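PDB 1H2B: alcohol dehydrogenase from Aeropyrum pernix, which probably catalyses the NAD-dependent interconversion of alcohols and their aldehydes or ketones, as a zinc-containing member of the alcohol dehydrogenase family. Local coordinates for residues 257-263 with 280-286; 175-179 with 305-309; 44-50 with 81-87. All coordinates share one frame; numbering follows the deposited sequence. Where two conformers were deposited one is given.

Contact 1 of 3, residues 257-263 with 280-286; sequences VAMDFVG and RLIIVGY. With NAJ (nicotinamide-adenine-dinucleotide (acidic form)), chain I.
Val-284 meets Asp-260 and Phe-261 where two neighbouring parallel strands of the Rossmann-fold sheet give way to loops that hold the dinucleotide, an example of the rule that such folds bind cofactor at the C-terminal ends of their strands. From CB outwards, Val-284 is in use at every carbon. Val-284 CB rests 3.4 Å from Asp-260 O. Val-284 CG1, anti to the backbone N (chi1 179°), lies 3.8 Å from the carboxamide nitrogen NAJ N7N and also touches Phe-261 CD2. Val-284 CG2 packs on Phe-261 CE2 at 3.7 Å, the two side chains crossing obliquely, while Leu-198 of helix 197-209 touches both residues.

Further back, the strands keep regular parallel pairing, with Val-257 and Met-259 turned to the same face as Ile-282, and Ala-258 meeting Leu-281 on the other. The pairing ends at Asp-260, whose carbonyl O accepts from two successive amides, Val-284 N in the carbonyl plane and Gly-285 N tilted from it. Its carboxylate closes an Asx turn: Asp-260 OD1 takes Val-262 N nearly end-on at 2.8 Å and Gly-263 N from above the carboxylate plane, while OD2 bonds to Thr-267. Gly-263 and Gly-285 bring the loops together, their CA atoms 3.7 Å apart. Between the loops the nicotinamide-ribose hydroxyl NAJ O3D donates to Val-262 O at 2.9 Å and accepts from Tyr-286 N, and NAJ N7N donates to Val-284 O at 3.0 Å.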
loop_
_atom_site.group_PDB
_atom_site.type_symbol
_atom_site.label_atom_id
_atom_site.label_comp_id
_atom_site.label_asym_id
_atom_site.label_seq_id
_atom_site.Cartn_x
_atom_site.Cartn_y
_atom_site.Cartn_z
ATOM N N VAL B 257 -12.521 -0.602 -12.305
ATOM C CA VAL B 257 -13.281 -0.453 -11.048
ATOM C C VAL B 257 -14.734 -0.162 -11.432
ATOM O O VAL B 257 -14.985 0.613 -12.350
ATOM C CB VAL B 257 -12.799 0.717 -10.209
ATOM C CG1 VAL B 257 -13.708 0.897 -8.979
ATOM C CG2 VAL B 257 -11.350 0.486 -9.697
ATOM N N ALA B 258 -15.667 -0.870 -10.780
ATOM C CA ALA B 258 -17.085 -0.475 -10.851
ATOM C C ALA B 258 -17.516 -0.093 -9.458
ATOM O O ALA B 258 -17.022 -0.665 -8.490
ATOM C CB ALA B 258 -17.940 -1.627 -11.353
ATOM N N MET B 259 -18.427 0.880 -9.352
ATOM C CA MET B 259 -18.854 1.399 -8.048
ATOM C C MET B 259 -20.362 1.377 -8.043
ATOM O O MET B 259 -20.973 2.051 -8.848
ATOM C CB MET B 259 -18.332 2.841 -7.862
ATOM C CG MET B 259 -16.778 2.923 -8.019
ATOM S SD MET B 259 -16.220 4.546 -7.621
ATOM C CE MET B 259 -16.282 4.516 -5.839
ATOM N N ASP B 260 -20.969 0.572 -7.154
ATOM C CA ASP B 260 -22.428 0.493 -7.139
ATOM C C ASP B 260 -22.959 1.451 -6.083
ATOM O O ASP B 260 -22.820 1.173 -4.875
ATOM C CB ASP B 260 -22.845 -0.939 -6.798
ATOM C CG ASP B 260 -24.337 -1.118 -6.854
ATOM O OD1 ASP B 260 -25.056 -0.101 -6.892
ATOM O OD2 ASP B 260 -24.853 -2.253 -6.885
ATOM N N PHE B 261 -23.470 2.604 -6.550
ATOM C CA PHE B 261 -24.119 3.596 -5.685
ATOM C C PHE B 261 -25.639 3.515 -5.773
ATOM O O PHE B 261 -26.328 4.527 -5.602
ATOM C CB PHE B 261 -23.631 5.021 -6.075
ATOM C CG PHE B 261 -22.233 5.291 -5.669
ATOM C CD1 PHE B 261 -21.182 5.269 -6.593
ATOM C CD2 PHE B 261 -21.965 5.659 -4.356
ATOM C CE1 PHE B 261 -19.853 5.600 -6.181
ATOM C CE2 PHE B 261 -20.636 5.946 -3.926
ATOM C CZ PHE B 261 -19.581 5.959 -4.877
ATOM N N VAL B 262 -26.141 2.303 -6.042
ATOM C CA VAL B 262 -27.600 2.048 -6.089
ATOM C C VAL B 262 -27.964 0.960 -5.060
ATOM O O VAL B 262 -28.798 1.186 -4.144
ATOM C CB VAL B 262 -28.016 1.545 -7.471
ATOM C CG1 VAL B 262 -29.580 1.431 -7.533
ATOM C CG2 VAL B 262 -27.503 2.498 -8.582
ATOM N N GLY B 263 -27.379 -0.230 -5.234
ATOM C CA GLY B 263 -27.575 -1.286 -4.256
ATOM C C GLY B 263 -28.834 -2.101 -4.447
ATOM O O GLY B 263 -29.111 -2.970 -3.624
ATOM N N ARG B 280 -12.367 -4.505 -9.684
ATOM C CA ARG B 280 -12.830 -4.325 -8.297
ATOM C C ARG B 280 -14.169 -3.676 -8.328
ATOM O O ARG B 280 -14.347 -2.602 -8.964
ATOM C CB ARG B 280 -11.893 -3.451 -7.515
ATOM C CG ARG B 280 -10.438 -3.996 -7.432
ATOM C CD ARG B 280 -9.504 -2.945 -6.954
ATOM N NE ARG B 280 -9.819 -2.505 -5.591
ATOM C CZ ARG B 280 -9.587 -1.305 -5.102
ATOM N NH1 ARG B 280 -9.060 -0.369 -5.906
ATOM N NH2 ARG B 280 -9.923 -1.005 -3.847
ATOM N N LEU B 281 -15.127 -4.326 -7.665
ATOM C CA LEU B 281 -16.454 -3.722 -7.480
ATOM C C LEU B 281 -16.522 -3.140 -6.079
ATOM O O LEU B 281 -16.408 -3.878 -5.093
ATOM C CB LEU B 281 -17.558 -4.769 -7.709
ATOM C CG LEU B 281 -18.985 -4.339 -7.310
ATOM C CD1 LEU B 281 -19.486 -3.126 -8.100
ATOM C CD2 LEU B 281 -19.873 -5.577 -7.503
ATOM N N ILE B 282 -16.714 -1.830 -5.988
ATOM C CA ILE B 282 -16.875 -1.189 -4.694
ATOM C C ILE B 282 -18.359 -1.099 -4.436
ATOM O O ILE B 282 -19.100 -0.475 -5.217
ATOM C CB ILE B 282 -16.234 0.218 -4.657
ATOM C CG1 ILE B 282 -14.798 0.224 -5.222
ATOM C CG2 ILE B 282 -16.338 0.789 -3.229
ATOM C CD1 ILE B 282 -13.902 -0.769 -4.632
ATOM N N ILE B 283 -18.824 -1.832 -3.423
ATOM C CA ILE B 283 -20.247 -1.882 -3.071
ATOM C C ILE B 283 -20.549 -0.835 -1.994
ATOM O O ILE B 283 -20.000 -0.892 -0.882
ATOM C CB ILE B 283 -20.619 -3.300 -2.581
ATOM C CG1 ILE B 283 -20.433 -4.261 -3.754
ATOM C CG2 ILE B 283 -22.067 -3.359 -2.059
ATOM C CD1 ILE B 283 -20.533 -5.766 -3.332
ATOM N N VAL B 284 -21.417 0.111 -2.369
ATOM C CA VAL B 284 -21.792 1.211 -1.495
ATOM C C VAL B 284 -23.288 1.151 -1.251
ATOM O O VAL B 284 -23.753 1.125 -0.086
ATOM C CB VAL B 284 -21.421 2.588 -2.089
ATOM C CG1 VAL B 284 -21.893 3.649 -1.101
ATOM C CG2 VAL B 284 -19.913 2.673 -2.326
ATOM N N GLY B 285 -24.058 1.138 -2.336
ATOM C CA GLY B 285 -25.505 0.896 -2.187
ATOM C C GLY B 285 -25.782 -0.481 -1.586
ATOM O O GLY B 285 -24.983 -1.417 -1.738
ATOM N N TYR B 286 -26.965 -0.642 -0.989
ATOM C CA TYR B 286 -27.313 -1.944 -0.411
ATOM C C TYR B 286 -28.825 -2.166 -0.513
ATOM O O TYR B 286 -29.592 -1.255 -0.811
ATOM C CB TYR B 286 -26.822 -2.099 1.048
ATOM C CG TYR B 286 -27.397 -1.065 1.945
ATOM C CD1 TYR B 286 -28.615 -1.294 2.549
ATOM C CD2 TYR B 286 -26.802 0.200 2.092
ATOM C CE1 TYR B 286 -29.220 -0.321 3.333
ATOM C CE2 TYR B 286 -27.391 1.165 2.880
ATOM C CZ TYR B 286 -28.612 0.885 3.492
ATOM O OH TYR B 286 -29.237 1.859 4.226
HETATM P PA NAJ I . -30.541 7.855 -4.613
HETATM O O1A NAJ I . -31.960 7.361 -4.583
HETATM O O2A NAJ I . -30.267 9.367 -4.557
HETATM O O5B NAJ I . -29.784 7.429 -5.953
HETATM C C5B NAJ I . -29.965 6.142 -6.561
HETATM C C4B NAJ I . -29.650 6.377 -8.028
HETATM O O4B NAJ I . -29.609 5.081 -8.659
HETATM C C3B NAJ I . -30.673 7.256 -8.747
HETATM O O3B NAJ I . -30.041 8.296 -9.512
HETATM C C2B NAJ I . -31.350 6.194 -9.602
HETATM O O2B NAJ I . -31.980 6.711 -10.784
HETATM C C1B NAJ I . -30.220 5.211 -9.935
HETATM N N9A NAJ I . -30.660 3.881 -10.353
HETATM C C8A NAJ I . -31.783 3.133 -9.973
HETATM N N7A NAJ I . -31.752 1.927 -10.603
HETATM C C5A NAJ I . -30.633 1.900 -11.384
HETATM C C6A NAJ I . -30.094 0.962 -12.230
HETATM N N6A NAJ I . -30.683 -0.215 -12.486
HETATM N N1A NAJ I . -28.889 1.232 -12.824
HETATM C C2A NAJ I . -28.238 2.441 -12.657
HETATM N N3A NAJ I . -28.791 3.367 -11.843
HETATM C C4A NAJ I . -29.971 3.098 -11.223
HETATM O O3 NAJ I . -29.788 7.092 -3.440
HETATM P PN NAJ I . -28.575 7.598 -2.504
HETATM O O1N NAJ I . -29.097 8.311 -1.343
HETATM O O2N NAJ I . -27.537 8.226 -3.346
HETATM O O5D NAJ I . -28.093 6.180 -1.925
HETATM C C5D NAJ I . -27.499 5.256 -2.834
HETATM C C4D NAJ I . -27.378 3.899 -2.159
HETATM O O4D NAJ I . -26.322 3.986 -1.185
HETATM C C3D NAJ I . -28.617 3.484 -1.367
HETATM O O3D NAJ I . -28.665 2.046 -1.338
HETATM C C2D NAJ I . -28.312 4.006 0.044
HETATM O O2D NAJ I . -29.021 3.387 1.080
HETATM C C1D NAJ I . -26.815 3.649 0.089
HETATM N N1N NAJ I . -25.979 4.280 1.111
HETATM C C2N NAJ I . -24.869 3.583 1.489
HETATM C C3N NAJ I . -23.989 4.137 2.402
HETATM C C7N NAJ I . -22.810 3.341 2.857
HETATM O O7N NAJ I . -22.065 3.927 3.810
HETATM N N7N NAJ I . -22.421 2.168 2.348
HETATM C C4N NAJ I . -24.187 5.444 2.956
HETATM C C5N NAJ I . -25.263 6.179 2.382
HETATM C C6N NAJ I . -26.153 5.587 1.507
#

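Contact 2 of 3, residues 175-179 with 305-309; sequences RAVKK and EGSLV. With NAJ (nicotinamide-adenine-dinucleotide (acidic form)), chain I; OCA (octanoic acid (caprylic acid)), chain H.
The guanidinium of Arg-175 has Ser-307 OG at its edge, near its plane, without a hydrogen bond, the nearest approach being Arg-175 CG to Ser-307 OG at 3.8 Å. The second flat group, the nicotinamide carboxamide, is held at its rim by backbone atoms. NAJ N7N donates to Ser-307 O at 2.9 Å, and NAJ O7N accepts from Val-309 N at 2.7 Å (N-H...O 158°). Together with the bond from NAJ N7N to Val-284 O, these should fix the rotation of the amide, helping to set the nicotinamide ring beside the octanoic acid. Leu-308 CD1 lies 3.8 Å from OCA C5, and Val-309 CG2 is near OCA O2.

This is the exit of strand 303-306, an outermost strand of the chain's Rossmann-type parallel sheet, passing helix 166-181, which supplies two long side chains. Arg-175 CB lies 3.4 Å from Val-309 O; the chain then runs extended, so that CD passes the carbonyls of Val-309 and Leu-308. Its charged end pairs with Glu-314 and Glu-119, and with Glu-301 of the second subunit. Lys-179 bends at its last torsion (chi4 61°), bringing Lys-179 CE to 3.3 Å from Gly-306 O and Lys-179 NZ to 3.0 Å from Ser-307 OG, which accepts the hydrogen bond. The same ammonium group forms a salt bridge to that Glu-301. With OG anti to its backbone N (chi1 -160°), Ser-307 turns the hydroxyl to the helix, 3.9 Å from Ala-176 CB.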
loop_
_atom_site.group_PDB
_atom_site.type_symbol
_atom_site.label_atom_id
_atom_site.label_comp_id
_atom_site.label_asym_id
_atom_site.label_seq_id
_atom_site.Cartn_x
_atom_site.Cartn_y
_atom_site.Cartn_z
ATOM N N ARG B 175 -14.762 8.185 0.586
ATOM C CA ARG B 175 -14.051 6.972 1.000
ATOM C C ARG B 175 -14.065 5.932 -0.094
ATOM O O ARG B 175 -13.040 5.272 -0.360
ATOM C CB ARG B 175 -14.633 6.388 2.282
ATOM C CG ARG B 175 -13.856 5.159 2.785
ATOM C CD ARG B 175 -14.422 4.736 4.111
ATOM N NE ARG B 175 -13.859 3.538 4.720
ATOM C CZ ARG B 175 -12.934 3.528 5.667
ATOM N NH1 ARG B 175 -12.360 4.648 6.083
ATOM N NH2 ARG B 175 -12.561 2.386 6.213
ATOM N N ALA B 176 -15.208 5.774 -0.768
ATOM C CA ALA B 176 -15.273 4.794 -1.831
ATOM C C ALA B 176 -14.362 5.150 -2.991
ATOM O O ALA B 176 -13.760 4.270 -3.587
ATOM C CB ALA B 176 -16.768 4.661 -2.294
ATOM N N VAL B 177 -14.285 6.443 -3.337
ATOM C CA VAL B 177 -13.401 6.869 -4.434
ATOM C C VAL B 177 -11.943 6.700 -4.028
ATOM O O VAL B 177 -11.114 6.333 -4.879
ATOM C CB VAL B 177 -13.752 8.304 -4.900
ATOM C CG1 VAL B 177 -12.604 8.874 -5.781
ATOM C CG2 VAL B 177 -15.118 8.292 -5.663
ATOM N N LYS B 178 -11.611 6.966 -2.768
ATOM C CA LYS B 178 -10.243 6.631 -2.272
ATOM C C LYS B 178 -9.925 5.179 -2.495
ATOM O O LYS B 178 -8.824 4.847 -2.986
ATOM C CB LYS B 178 -10.104 6.957 -0.794
ATOM C CG LYS B 178 -10.163 8.429 -0.509
ATOM C CD LYS B 178 -9.531 8.736 0.851
ATOM C CE LYS B 178 -8.546 9.866 0.737
ATOM N NZ LYS B 178 -7.545 10.027 1.857
ATOM N N LYS B 179 -10.855 4.274 -2.165
ATOM C CA LYS B 179 -10.628 2.861 -2.455
ATOM C C LYS B 179 -10.386 2.643 -3.958
ATOM O O LYS B 179 -9.409 2.002 -4.362
ATOM C CB LYS B 179 -11.825 1.986 -2.021
ATOM C CG LYS B 179 -12.021 1.843 -0.518
ATOM C CD LYS B 179 -13.186 0.893 -0.334
ATOM C CE LYS B 179 -13.286 0.417 1.098
ATOM N NZ LYS B 179 -13.505 1.546 2.008
ATOM N N GLU B 305 -15.852 -5.195 -2.759
ATOM C CA GLU B 305 -15.345 -4.539 -1.533
ATOM C C GLU B 305 -16.388 -3.577 -1.006
ATOM O O GLU B 305 -16.726 -2.582 -1.682
ATOM C CB GLU B 305 -14.086 -3.731 -1.880
ATOM C CG GLU B 305 -12.952 -4.640 -2.401
ATOM C CD GLU B 305 -11.793 -3.863 -2.973
ATOM O OE1 GLU B 305 -11.384 -2.854 -2.333
ATOM O OE2 GLU B 305 -11.252 -4.290 -4.015
ATOM N N GLY B 306 -16.880 -3.826 0.213
ATOM C CA GLY B 306 -17.817 -2.876 0.781
ATOM C C GLY B 306 -17.123 -1.595 1.197
ATOM O O GLY B 306 -15.927 -1.571 1.491
ATOM N N SER B 307 -17.907 -0.514 1.207
ATOM C CA SER B 307 -17.389 0.744 1.733
ATOM C C SER B 307 -18.478 1.342 2.600
ATOM O O SER B 307 -19.636 1.327 2.200
ATOM C CB SER B 307 -17.036 1.705 0.586
ATOM O OG SER B 307 -16.127 2.694 1.051
ATOM N N LEU B 308 -18.103 1.843 3.776
ATOM C CA LEU B 308 -19.054 2.243 4.818
ATOM C C LEU B 308 -18.728 3.693 5.231
ATOM O O LEU B 308 -17.712 3.933 5.879
ATOM C CB LEU B 308 -18.899 1.323 6.050
ATOM C CG LEU B 308 -19.773 1.714 7.265
ATOM C CD1 LEU B 308 -21.255 1.629 6.934
ATOM C CD2 LEU B 308 -19.430 0.741 8.429
ATOM N N VAL B 309 -19.618 4.612 4.845
ATOM C CA VAL B 309 -19.519 6.028 5.240
ATOM C C VAL B 309 -18.065 6.455 5.141
ATOM O O VAL B 309 -17.489 6.345 4.082
ATOM C CB VAL B 309 -20.211 6.258 6.615
ATOM C CG1 VAL B 309 -20.454 7.775 6.856
ATOM C CG2 VAL B 309 -21.585 5.573 6.705
HETATM P PA NAJ I . -30.541 7.855 -4.613
HETATM O O1A NAJ I . -31.960 7.361 -4.583
HETATM O O2A NAJ I . -30.267 9.367 -4.557
HETATM O O5B NAJ I . -29.784 7.429 -5.953
HETATM C C5B NAJ I . -29.965 6.142 -6.561
HETATM C C4B NAJ I . -29.650 6.377 -8.028
HETATM O O4B NAJ I . -29.609 5.081 -8.659
HETATM C C3B NAJ I . -30.673 7.256 -8.747
HETATM O O3B NAJ I . -30.041 8.296 -9.512
HETATM C C2B NAJ I . -31.350 6.194 -9.602
HETATM O O2B NAJ I . -31.980 6.711 -10.784
HETATM C C1B NAJ I . -30.220 5.211 -9.935
HETATM N N9A NAJ I . -30.660 3.881 -10.353
HETATM C C8A NAJ I . -31.783 3.133 -9.973
HETATM N N7A NAJ I . -31.752 1.927 -10.603
HETATM C C5A NAJ I . -30.633 1.900 -11.384
HETATM C C6A NAJ I . -30.094 0.962 -12.230
HETATM N N6A NAJ I . -30.683 -0.215 -12.486
HETATM N N1A NAJ I . -28.889 1.232 -12.824
HETATM C C2A NAJ I . -28.238 2.441 -12.657
HETATM N N3A NAJ I . -28.791 3.367 -11.843
HETATM C C4A NAJ I . -29.971 3.098 -11.223
HETATM O O3 NAJ I . -29.788 7.092 -3.440
HETATM P PN NAJ I . -28.575 7.598 -2.504
HETATM O O1N NAJ I . -29.097 8.311 -1.343
HETATM O O2N NAJ I . -27.537 8.226 -3.346
HETATM O O5D NAJ I . -28.093 6.180 -1.925
HETATM C C5D NAJ I . -27.499 5.256 -2.834
HETATM C C4D NAJ I . -27.378 3.899 -2.159
HETATM O O4D NAJ I . -26.322 3.986 -1.185
HETATM C C3D NAJ I . -28.617 3.484 -1.367
HETATM O O3D NAJ I . -28.665 2.046 -1.338
HETATM C C2D NAJ I . -28.312 4.006 0.044
HETATM O O2D NAJ I . -29.021 3.387 1.080
HETATM C C1D NAJ I . -26.815 3.649 0.089
HETATM N N1N NAJ I . -25.979 4.280 1.111
HETATM C C2N NAJ I . -24.869 3.583 1.489
HETATM C C3N NAJ I . -23.989 4.137 2.402
HETATM C C7N NAJ I . -22.810 3.341 2.857
HETATM O O7N NAJ I . -22.065 3.927 3.810
HETATM N N7N NAJ I . -22.421 2.168 2.348
HETATM C C4N NAJ I . -24.187 5.444 2.956
HETATM C C5N NAJ I . -25.263 6.179 2.382
HETATM C C6N NAJ I . -26.153 5.587 1.507
HETATM C C1 OCA H . -25.957 5.673 5.753
HETATM C C2 OCA H . -25.882 4.173 6.073
HETATM C C3 OCA H . -24.950 3.913 7.268
HETATM C C4 OCA H . -25.095 2.540 7.905
HETATM C C5 OCA H . -24.250 2.485 9.178
HETATM C C6 OCA H . -24.176 1.066 9.735
HETATM C C7 OCA H . -23.259 0.931 10.946
HETATM C C8 OCA H . -23.265 -0.512 11.418
HETATM O O1 OCA H . -26.808 6.102 4.925
HETATM O O2 OCA H . -25.155 6.469 6.285
#

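Contact 3 of 3, residues 44-50 with 81-87; sequences VIVRIAG and NVGYIEE
Arg-47 and Tyr-84 set their flat groups nearly parallel, 10° apart, although the side chains as a whole cross at a slant. The ring approaches one face of the guanidinium toward its rim, with Tyr-84 CD1 3.4 Å from Arg-47 NH2; the bend at chi3 (56°) folds the arginine over to reach it. At the guanidinium edge, in plane, a water accepts from Arg-47 NE and donates to Ile-85 O and Glu-86 OE1. It thus bridges charges whose nearest atoms, Arg-47 NE and Glu-86 OE1, stand 4.5 Å apart; Glu-86 also has a salt bridge to Lys-97. Ala-49 CB packs 3.7 Å from Tyr-84 CE1.

Other pairs are turned differently. Ile-45 and Glu-87 run alongside each other in one direction, whereas the Val-44 and Ile-85 side chains are close to perpendicular, Val-44 CG1 to Ile-85 CD1 3.6 Å. Gly-83 CA lies 3.1 Å from Arg-47 O and against Val-46 CG1.

Two classic beta bulges interrupt this antiparallel pairing. Glu-86 N and, weakly, Glu-87 N share Ile-45 O; Ala-49 N and Gly-50 N share Val-82 O, the latter from above the carbonyl plane. The bulged pair, its short strand segments at 136°, belongs to the mixed sheet of the GroES-like domain of zinc-containing alcohol dehydrogenases.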
loop_
_atom_site.group_PDB
_atom_site.type_symbol
_atom_site.label_atom_id
_atom_site.label_comp_id
_atom_site.label_asym_id
_atom_site.label_seq_id
_atom_site.Cartn_x
_atom_site.Cartn_y
_atom_site.Cartn_z
ATOM N N VAL B 44 -22.587 18.165 22.864
ATOM C CA VAL B 44 -22.880 19.278 21.962
ATOM C C VAL B 44 -24.321 19.209 21.504
ATOM O O VAL B 44 -24.795 18.145 21.170
ATOM C CB VAL B 44 -21.996 19.259 20.662
ATOM C CG1 VAL B 44 -22.447 20.323 19.668
ATOM C CG2 VAL B 44 -20.528 19.441 21.022
ATOM N N ILE B 45 -25.017 20.338 21.550
ATOM C CA ILE B 45 -26.313 20.434 20.857
ATOM C C ILE B 45 -26.204 21.434 19.705
ATOM O O ILE B 45 -25.686 22.547 19.854
ATOM C CB ILE B 45 -27.465 20.814 21.830
ATOM C CG1 ILE B 45 -27.670 19.678 22.825
ATOM C CG2 ILE B 45 -28.774 21.089 21.023
ATOM C CD1 ILE B 45 -28.528 20.073 24.034
ATOM N N VAL B 46 -26.712 21.024 18.536
ATOM C CA VAL B 46 -26.688 21.834 17.334
ATOM C C VAL B 46 -28.091 22.251 16.968
ATOM O O VAL B 46 -29.018 21.447 17.068
ATOM C CB VAL B 46 -26.069 20.999 16.161
ATOM C CG1 VAL B 46 -26.190 21.708 14.845
ATOM C CG2 VAL B 46 -24.613 20.673 16.486
ATOM N N ARG B 47 -28.228 23.512 16.590
ATOM C CA ARG B 47 -29.399 24.028 15.870
ATOM C C ARG B 47 -29.236 23.672 14.398
ATOM O O ARG B 47 -28.326 24.184 13.700
ATOM C CB ARG B 47 -29.540 25.541 16.106
ATOM C CG ARG B 47 -30.658 26.174 15.311
ATOM C CD ARG B 47 -30.847 27.677 15.610
ATOM N NE ARG B 47 -29.654 28.514 15.417
ATOM C CZ ARG B 47 -29.376 29.205 14.309
ATOM N NH1 ARG B 47 -30.179 29.112 13.245
ATOM N NH2 ARG B 47 -28.277 29.974 14.258
ATOM N N ILE B 48 -30.076 22.744 13.925
ATOM C CA ILE B 48 -29.972 22.275 12.547
ATOM C C ILE B 48 -30.274 23.379 11.557
ATOM O O ILE B 48 -31.282 24.104 11.692
ATOM C CB ILE B 48 -30.939 21.113 12.372
ATOM C CG1 ILE B 48 -30.541 19.955 13.296
ATOM C CG2 ILE B 48 -31.050 20.673 10.848
ATOM C CD1 ILE B 48 -29.219 19.152 12.828
ATOM N N ALA B 49 -29.387 23.512 10.568
ATOM C CA ALA B 49 -29.589 24.425 9.416
ATOM C C ALA B 49 -29.995 23.656 8.152
ATOM O O ALA B 49 -30.776 24.142 7.339
ATOM C CB ALA B 49 -28.327 25.282 9.149
ATOM N N GLY B 50 -29.482 22.440 7.986
ATOM C CA GLY B 50 -29.781 21.653 6.786
ATOM C C GLY B 50 -29.674 20.179 7.142
ATOM O O GLY B 50 -28.710 19.767 7.798
ATOM N N ASN B 81 -26.153 16.052 8.461
ATOM C CA ASN B 81 -26.534 17.292 9.147
ATOM C C ASN B 81 -25.498 18.390 9.184
ATOM O O ASN B 81 -24.338 18.133 9.457
ATOM C CB ASN B 81 -26.908 16.933 10.584
ATOM C CG ASN B 81 -28.061 15.935 10.600
ATOM O OD1 ASN B 81 -29.089 16.210 9.982
ATOM N ND2 ASN B 81 -27.909 14.831 11.324
ATOM N N VAL B 82 -25.959 19.616 8.954
ATOM C CA VAL B 82 -25.169 20.827 9.226
ATOM C C VAL B 82 -25.993 21.771 10.091
ATOM O O VAL B 82 -27.239 21.670 10.113
ATOM C CB VAL B 82 -24.753 21.604 7.946
ATOM C CG1 VAL B 82 -23.648 20.827 7.178
ATOM C CG2 VAL B 82 -25.969 21.947 7.069
ATOM N N GLY B 83 -25.320 22.669 10.801
ATOM C CA GLY B 83 -26.071 23.579 11.633
ATOM C C GLY B 83 -25.125 24.526 12.350
ATOM O O GLY B 83 -24.010 24.768 11.911
ATOM N N TYR B 84 -25.649 25.070 13.440
ATOM C CA TYR B 84 -24.893 26.022 14.244
ATOM C C TYR B 84 -24.871 25.498 15.665
ATOM O O TYR B 84 -25.874 24.971 16.170
ATOM C CB TYR B 84 -25.588 27.387 14.228
ATOM C CG TYR B 84 -25.728 27.986 12.867
ATOM C CD1 TYR B 84 -26.892 27.795 12.114
ATOM C CD2 TYR B 84 -24.686 28.702 12.319
ATOM C CE1 TYR B 84 -27.024 28.350 10.829
ATOM C CE2 TYR B 84 -24.795 29.263 11.048
ATOM C CZ TYR B 84 -25.969 29.077 10.320
ATOM O OH TYR B 84 -26.102 29.632 9.082
ATOM N N ILE B 85 -23.726 25.611 16.325
ATOM C CA ILE B 85 -23.675 25.185 17.722
ATOM C C ILE B 85 -24.783 25.937 18.461
ATOM O O ILE B 85 -24.945 27.155 18.257
ATOM C CB ILE B 85 -22.296 25.494 18.351
ATOM C CG1 ILE B 85 -21.163 24.671 17.677
ATOM C CG2 ILE B 85 -22.313 25.253 19.866
ATOM C CD1 ILE B 85 -21.181 23.174 17.922
ATOM N N GLU B 86 -25.482 25.208 19.339
ATOM C CA GLU B 86 -26.442 25.862 20.241
ATOM C C GLU B 86 -25.801 25.982 21.624
ATOM O O GLU B 86 -25.743 27.103 22.192
ATOM C CB GLU B 86 -27.777 25.126 20.267
ATOM C CG GLU B 86 -28.682 25.758 21.340
ATOM C CD GLU B 86 -29.128 27.164 20.988
ATOM O OE1 GLU B 86 -29.222 27.547 19.785
ATOM O OE2 GLU B 86 -29.396 27.915 21.959
ATOM N N GLU B 87 -25.359 24.860 22.189
ATOM C CA GLU B 87 -24.619 24.869 23.453
ATOM C C GLU B 87 -23.717 23.679 23.563
ATOM O O GLU B 87 -23.840 22.715 22.794
ATOM C CB GLU B 87 -25.606 24.880 24.631
ATOM C CG GLU B 87 -26.465 23.620 24.720
ATOM C CD GLU B 87 -27.370 23.666 25.932
ATOM O OE1 GLU B 87 -28.573 23.485 25.760
ATOM O OE2 GLU B 87 -26.853 23.862 27.050
HETATM O O HOH W 1 -27.581 28.234 17.627
#

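How the contacts relate
Contacts 1 and 2 share one parallel sheet, in which strands 279-283 and 303-306 are neighbours; their centres are 9 Å apart, and contact 1 is nested within the chain loop that contact 2 closes. Leu-281 O lies 2.7 Å from Glu-305 N, a probable backbone hydrogen bond, and Arg-280 NE makes a salt bridge of 2.8 Å to Glu-305 OE2. Val-284 CG2 also touches Ala-176 CB at 3.7 Å. Together they hydrogen-bond the nicotinamide and its ribose, Val-262 also touches the adenosine end, and both contacts touch the second subunit. Contact 3 lies elsewhere, its centre about 32 Å from that of contact 1 and 27 Å from that of contact 2; the nearest atom of its Asn-81 side chain is about 10 Å from the active-site zinc ion.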